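Local coordinates for protein phenylacetate-coenzyme A ligase (Bacteroides vulgatus, PDB 3LAX) that belongs to the AMP-binding enzyme family and is represented here by the small alpha/beta C-terminal domain of that family, at residues K85-P88 and K89-P93. Numbering follows the deposited sequence.
Sequences KLVP and KGALP
V87 and A91 meet across a type II beta turn that runs from P88 to A91, a compact example of how a strand end is turned back and then packed by a few apolar side chains. The reversal is closed by one hydrogen bond, from A91 N to P88 O at 3.0 Å. G90 holds the third position of the turn with a positive phi of 91°, a conformation readily taken by glycine. The tight spot lies within the turn, where A91 CB comes to 3.2 Å from P88 O. Beside it the apolar contacts are ordinary van der Waals ones. V87 has CG1 anti to its carbonyl carbon (chi1 -58°), which leaves CG2 between the backbone N and the carbonyl carbon, and this CG2 touches both A91 CB and L92 CG, each at 4.0 Å. The side chains of V87 and L92 cross at about a right angle, and CD2 of L92 also comes to 4.1 Å from V87 CG2. A91 CB additionally lies 4.0 Å from P88 CD. The outer side is loose by comparison: the CB of K89 leaves its backbone on the side away from V87, and P88, K89, G90 and A91 are all exposed. L92, by contrast, is buried. The turn leads out of strand 83-87, an outermost strand of the mixed sheet, which pairs in parallel with strand 43-52; E51 of that strand accepts hydrogen bonds from the backbone N atoms of G90 and L92 through its two carboxylate oxygens, OE1 and OE2 respectively, while L86 packs against helix 60-78.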
loop_
_atom_site.group_PDB
_atom_site.type_symbol
_atom_site.label_atom_id
_atom_site.label_comp_id
_atom_site.label_asym_id
_atom_site.label_seq_id
_atom_site.Cartn_x
_atom_site.Cartn_y
_atom_site.Cartn_z
ATOM N N LYS A 85 0.319 -1.437 -6.123
ATOM C CA LYS A 85 1.360 -1.457 -7.142
ATOM C C LYS A 85 2.609 -2.124 -6.586
ATOM O O LYS A 85 3.200 -1.637 -5.619
ATOM C CB LYS A 85 1.695 -0.036 -7.597
ATOM C CG LYS A 85 0.540 0.702 -8.254
ATOM C CD LYS A 85 0.976 2.072 -8.748
ATOM C CE LYS A 85 -0.164 2.792 -9.437
ATOM N NZ LYS A 85 0.252 4.148 -9.888
ATOM N N LEU A 86 3.016 -3.228 -7.207
ATOM C CA LEU A 86 4.232 -3.903 -6.797
ATOM C C LEU A 86 5.378 -3.266 -7.573
ATOM O O LEU A 86 5.289 -3.091 -8.792
ATOM C CB LEU A 86 4.139 -5.406 -7.070
ATOM C CG LEU A 86 2.909 -6.024 -6.393
ATOM C CD1 LEU A 86 2.879 -7.548 -6.554
ATOM C CD2 LEU A 86 2.816 -5.632 -4.926
ATOM N N VAL A 87 6.433 -2.902 -6.856
ATOM C CA VAL A 87 7.553 -2.181 -7.441
ATOM C C VAL A 87 8.833 -2.957 -7.172
ATOM O O VAL A 87 8.889 -3.775 -6.250
ATOM C CB VAL A 87 7.650 -0.730 -6.895
ATOM C CG1 VAL A 87 6.350 0.030 -7.180
ATOM C CG2 VAL A 87 7.967 -0.714 -5.399
ATOM N N PRO A 88 9.866 -2.718 -7.981
ATOM C CA PRO A 88 11.105 -3.482 -7.822
ATOM C C PRO A 88 11.768 -3.259 -6.471
ATOM O O PRO A 88 11.607 -2.201 -5.853
ATOM C CB PRO A 88 12.004 -2.923 -8.927
ATOM C CG PRO A 88 11.066 -2.335 -9.926
ATOM C CD PRO A 88 9.915 -1.805 -9.137
ATOM N N LYS A 89 12.514 -4.254 -6.014
ATOM C CA LYS A 89 13.285 -4.097 -4.797
ATOM C C LYS A 89 14.147 -2.841 -4.886
ATOM O O LYS A 89 14.828 -2.609 -5.894
ATOM C CB LYS A 89 14.156 -5.330 -4.567
ATOM C CG LYS A 89 15.050 -5.226 -3.349
ATOM C CD LYS A 89 15.785 -6.517 -3.122
ATOM C CE LYS A 89 17.068 -6.309 -2.335
ATOM N NZ LYS A 89 18.253 -6.186 -3.241
ATOM N N GLY A 90 14.099 -2.021 -3.840
ATOM C CA GLY A 90 14.899 -0.809 -3.780
ATOM C C GLY A 90 14.228 0.439 -4.332
ATOM O O GLY A 90 14.758 1.539 -4.197
ATOM N N ALA A 91 13.053 0.282 -4.937
ATOM C CA ALA A 91 12.406 1.396 -5.625
ATOM C C ALA A 91 11.761 2.440 -4.706
ATOM O O ALA A 91 11.411 3.519 -5.166
ATOM C CB ALA A 91 11.398 0.885 -6.643
ATOM N N LEU A 92 11.601 2.133 -3.420
ATOM C CA LEU A 92 10.969 3.093 -2.501
ATOM C C LEU A 92 12.018 3.779 -1.631
ATOM O O LEU A 92 13.020 3.170 -1.277
ATOM C CB LEU A 92 9.906 2.405 -1.635
ATOM C CG LEU A 92 8.729 1.783 -2.394
ATOM C CD1 LEU A 92 7.790 1.062 -1.427
ATOM C CD2 LEU A 92 7.953 2.814 -3.217
ATOM N N PRO A 93 11.803 5.061 -1.296
ATOM C CA PRO A 93 12.821 5.758 -0.500
ATOM C C PRO A 93 13.030 5.094 0.863
ATOM O O PRO A 93 12.051 4.966 1.591
ATOM C CB PRO A 93 12.223 7.156 -0.312
ATOM C CG PRO A 93 11.280 7.329 -1.437
ATOM C CD PRO A 93 10.745 5.965 -1.777
#